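Local coordinates for pterin-4-alpha-carbinolamine dehydratase MoaB2 (Mycobacterium marinum, PDB 3RFQ), which acts as a pterin-4-alpha-carbinolamine dehydratase in molybdenum cofactor biosynthesis and, as a member of the MogA/MoaB family, probably binds molybdopterin, at the interface of chains A and B. Sequence-based numbering; all coordinates share one arbitrary frame. Chains: chain A/B, Pterin-4-alpha-carbinolamine dehydratase MoaB2.

Contact 1: the interface of chains A and B. Residues chain A 117, 119, 177, 180-181; chain B 101-102.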
loop_
_atom_site.group_PDB
_atom_site.type_symbol
_atom_site.label_atom_id
_atom_site.label_comp_id
_atom_site.label_asym_id
_atom_site.label_seq_id
_atom_site.Cartn_x
_atom_site.Cartn_y
_atom_site.Cartn_z
ATOM N N ARG A 117 19.295 -1.040 18.715
ATOM C CA ARG A 117 18.636 -1.796 17.639
ATOM C C ARG A 117 17.646 -0.876 16.927
ATOM O O ARG A 117 16.850 -0.200 17.594
ATOM C CB ARG A 117 17.843 -2.991 18.199
ATOM C CG ARG A 117 18.502 -3.727 19.369
ATOM C CD ARG A 117 17.801 -5.035 19.695
ATOM N NE ARG A 117 16.688 -4.878 20.633
ATOM C CZ ARG A 117 16.815 -4.496 21.903
ATOM N NH1 ARG A 117 18.016 -4.179 22.405
ATOM N NH2 ARG A 117 15.734 -4.411 22.667
ATOM N N ILE A 119 14.327 -0.407 14.687
ATOM C CA ILE A 119 13.084 -1.058 14.292
ATOM C C ILE A 119 12.602 -0.437 12.993
ATOM O O ILE A 119 11.734 0.456 12.985
ATOM C CB ILE A 119 12.039 -0.918 15.404
ATOM C CG1 ILE A 119 12.634 -1.451 16.713
ATOM C CG2 ILE A 119 10.759 -1.660 15.048
ATOM C CD1 ILE A 119 11.948 -0.945 17.916
ATOM N N ILE A 177 5.753 -2.635 21.251
ATOM C CA ILE A 177 7.185 -2.685 21.567
ATOM C C ILE A 177 7.464 -2.504 23.061
ATOM O O ILE A 177 8.220 -3.281 23.667
ATOM C CB ILE A 177 7.987 -1.668 20.731
ATOM C CG1 ILE A 177 7.945 -2.090 19.265
ATOM C CG2 ILE A 177 9.431 -1.536 21.240
ATOM C CD1 ILE A 177 8.075 -0.973 18.318
ATOM N N GLN A 180 6.684 -5.551 24.880
ATOM C CA GLN A 180 7.742 -6.522 24.672
ATOM C C GLN A 180 9.006 -6.189 25.451
ATOM O O GLN A 180 9.713 -7.093 25.851
ATOM C CB GLN A 180 8.047 -6.693 23.180
ATOM C CG GLN A 180 6.923 -7.391 22.389
ATOM C CD GLN A 180 6.664 -8.817 22.854
ATOM O OE1 GLN A 180 5.618 -9.110 23.441
ATOM N NE2 GLN A 180 7.633 -9.709 22.618
ATOM N N LEU A 181 9.286 -4.909 25.677
ATOM C CA LEU A 181 10.498 -4.514 26.415
ATOM C C LEU A 181 10.372 -4.578 27.958
ATOM O O LEU A 181 11.380 -4.564 28.662
ATOM C CB LEU A 181 10.972 -3.115 25.995
ATOM C CG LEU A 181 11.596 -2.872 24.614
ATOM C CD1 LEU A 181 11.803 -1.400 24.386
ATOM C CD2 LEU A 181 12.915 -3.614 24.453
ATOM N N VAL B 101 12.359 -7.899 19.752
ATOM C CA VAL B 101 13.192 -6.912 20.465
ATOM C C VAL B 101 13.651 -7.287 21.878
ATOM O O VAL B 101 14.275 -6.467 22.559
ATOM C CB VAL B 101 12.477 -5.564 20.525
ATOM C CG1 VAL B 101 12.223 -5.066 19.114
ATOM C CG2 VAL B 101 11.149 -5.709 21.273
ATOM N N THR B 102 13.343 -8.501 22.331
ATOM C CA THR B 102 13.827 -8.953 23.638
ATOM C C THR B 102 15.337 -9.293 23.550
ATOM O O THR B 102 15.879 -9.397 22.440
ATOM C CB THR B 102 13.014 -10.148 24.190
ATOM O OG1 THR B 102 13.240 -11.315 23.385
ATOM C CG2 THR B 102 11.525 -9.820 24.238
HETATM O O HOH W 1 9.675 -8.740 20.675
#
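The loop of chain B that carries B:Val101 and B:Thr102 packs against the last turn of chain A helix 160-181, through A:Gln180 and A:Leu181, the short strand 117-118, through A:Arg117, and more loosely A:Ile119 in the loop after it. In chain B this loop directly follows the Gly-Gly-Thr-Gly motif of the MogA/MoaB family, a loop associated with pterin binding in that fold, so the contact may steady a segment close to the active site. B:Val101 is the residue most hidden by the partner, with 92 Å² buried. It enters side chain first, and its two methyls are used differently. CG2, lying between the backbone N and the carbonyl carbon, meets the helix: it rests 3.8 Å from CB of A:Gln180 and 4.2 Å from CD2 of A:Leu181. The valine and leucine side chains run at about a right angle to one another. CG1, beside the valine backbone N and anti to its carbonyl carbon (chi1 -60°), turns toward the tip of A:Ile119, whose CD1 is 4.3 Å from it. A:Leu181 CD2 also touches the valine carbonyl O, at 3.7 Å, and within chain A it sits at the guanidinium edge of A:Arg117, in the plane of that group. A:Arg117 reaches the same carbonyl with its tip, its chain bent at chi3. NH2 is modelled 2.5 Å from O of B:Val101, but the oxygen stands well out of the guanidinium plane and the N-H points elsewhere; the pair is not a hydrogen bond, and its closeness is doubtful. A polar link does run through water. The amide NE2 of A:Gln180 and the backbone N of B:Val101 each lie 3.0 Å from water 1, with nearly straight geometry at both. A:Gln180 bends at chi2, carrying its amide off to that water while CB stays on the valine. On B:Thr102 the methyl CG2 does the touching, 3.6 Å from the A:Gln180 carbonyl O near the helix end.

Contact 2: the interface of chains A and B. Residues chain A 120-121, 124; chain B 124, 127, 139.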
loop_
_atom_site.group_PDB
_atom_site.type_symbol
_atom_site.label_atom_id
_atom_site.label_comp_id
_atom_site.label_asym_id
_atom_site.label_seq_id
_atom_site.Cartn_x
_atom_site.Cartn_y
_atom_site.Cartn_z
ATOM N N LEU A 120 13.184 -0.905 11.901
ATOM C CA LEU A 120 12.957 -0.338 10.581
ATOM C C LEU A 120 11.495 -0.312 10.211
ATOM O O LEU A 120 11.083 0.530 9.423
ATOM C CB LEU A 120 13.710 -1.135 9.516
ATOM C CG LEU A 120 15.235 -1.189 9.613
ATOM C CD1 LEU A 120 15.825 -2.184 8.556
ATOM C CD2 LEU A 120 15.886 0.243 9.516
ATOM N N GLY A 121 10.718 -1.246 10.747
ATOM C CA GLY A 121 9.294 -1.307 10.450
ATOM C C GLY A 121 8.481 -0.095 10.869
ATOM O O GLY A 121 7.422 0.182 10.289
ATOM N N GLU A 124 9.528 2.805 8.214
ATOM C CA GLU A 124 8.834 2.466 6.962
ATOM C C GLU A 124 7.330 2.712 6.966
ATOM O O GLU A 124 6.786 3.270 6.009
ATOM C CB GLU A 124 9.050 1.012 6.610
ATOM C CG GLU A 124 10.497 0.731 6.379
ATOM C CD GLU A 124 10.756 -0.751 6.221
ATOM O OE1 GLU A 124 9.788 -1.555 6.268
ATOM O OE2 GLU A 124 11.932 -1.089 6.052
ATOM N N GLU B 124 11.044 -5.317 3.413
ATOM C CA GLU B 124 9.993 -4.291 3.374
ATOM C C GLU B 124 8.648 -4.887 2.982
ATOM O O GLU B 124 7.627 -4.588 3.596
ATOM C CB GLU B 124 10.328 -3.097 2.443
ATOM C CG GLU B 124 11.601 -2.338 2.822
ATOM C CD GLU B 124 12.174 -1.584 1.646
ATOM O OE1 GLU B 124 11.555 -1.577 0.539
ATOM O OE2 GLU B 124 13.257 -1.000 1.812
ATOM N N ARG B 127 7.232 -6.963 5.866
ATOM C CA ARG B 127 6.762 -6.076 6.916
ATOM C C ARG B 127 5.478 -5.375 6.487
ATOM O O ARG B 127 4.545 -5.296 7.271
ATOM C CB ARG B 127 7.831 -5.044 7.354
ATOM C CG ARG B 127 8.902 -5.589 8.337
ATOM C CD ARG B 127 9.756 -4.422 8.924
ATOM N NE ARG B 127 10.602 -3.836 7.891
ATOM C CZ ARG B 127 11.818 -4.276 7.589
ATOM N NH1 ARG B 127 12.536 -3.710 6.605
ATOM N NH2 ARG B 127 12.341 -5.261 8.296
ATOM N N GLY B 139 4.910 -7.239 11.031
ATOM C CA GLY B 139 4.994 -5.857 10.625
ATOM C C GLY B 139 6.209 -5.150 11.208
ATOM O O GLY B 139 6.734 -4.210 10.597
HETATM O O HOH W 2 7.666 -1.974 4.765
HETATM O O HOH W 3 6.082 -1.924 8.988
#
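B:Arg127 reaches over to A:Glu124 and takes its carboxylate side-on, using NE and NH1 for one oxygen each, where helices 120-132 of two MogA/MoaB-family subunits face one another. The side chains meet at about a right angle, and the carboxylate and guanidinium planes are turned 51° apart, and neither bond lies in both planes at once. NE donates to OE1 of A:Glu124 over 2.9 Å, almost straight (172° at H); OE1 lies in the guanidinium plane, yet the donor comes from above the carboxylate plane. NH1 donates the second hydrogen bond, which is also the salt bridge, 2.7 Å to OE2 of A:Glu124; it meets that oxygen on the syn side but is more bent and tilted from the guanidinium plane. A kink at chi3 (-69°) of B:Arg127 turns the guanidinium toward the carboxylate and leaves CD against the bare CA of A:Gly121, 3.5 Å away. CB of A:Leu120 lies over one guanidinium face, toward the rim. B:Glu124 passes at about a right angle to its counterpart, its CG 3.5 Å from OE2 of A:Glu124. The two carboxylates stay apart, OE2 to OE2 4.4 Å between A:Glu124 and B:Glu124; B:Arg127 would ease the repulsion expected if both are charged. Water 2 gives A:Glu124 OE1 a further partner at 2.6 Å and links it to the backbone O of B:Glu124, while water 3 joins the carbonyls of A:Gly121 and B:Gly139.

Contact 1 and contact 2 lie about 14 Å apart, between the centres of their C-alpha atoms, along one face between the subunits. Chain A runs straight from one to the other: strand 117-118 and A:Ile119 serve contact 1, and helix 120-132 begins contact 2. Helix 160-181 joins only contact 1, while chain B supplies separate pieces, the loop at contact 1 and helices at contact 2. The two differ in kind: contact 1 is mixed, while contact 2 centres on a salt bridge. The interface is not an exact two-fold, and six copies make up the deposited assembly, which may reflect the biological oligomer.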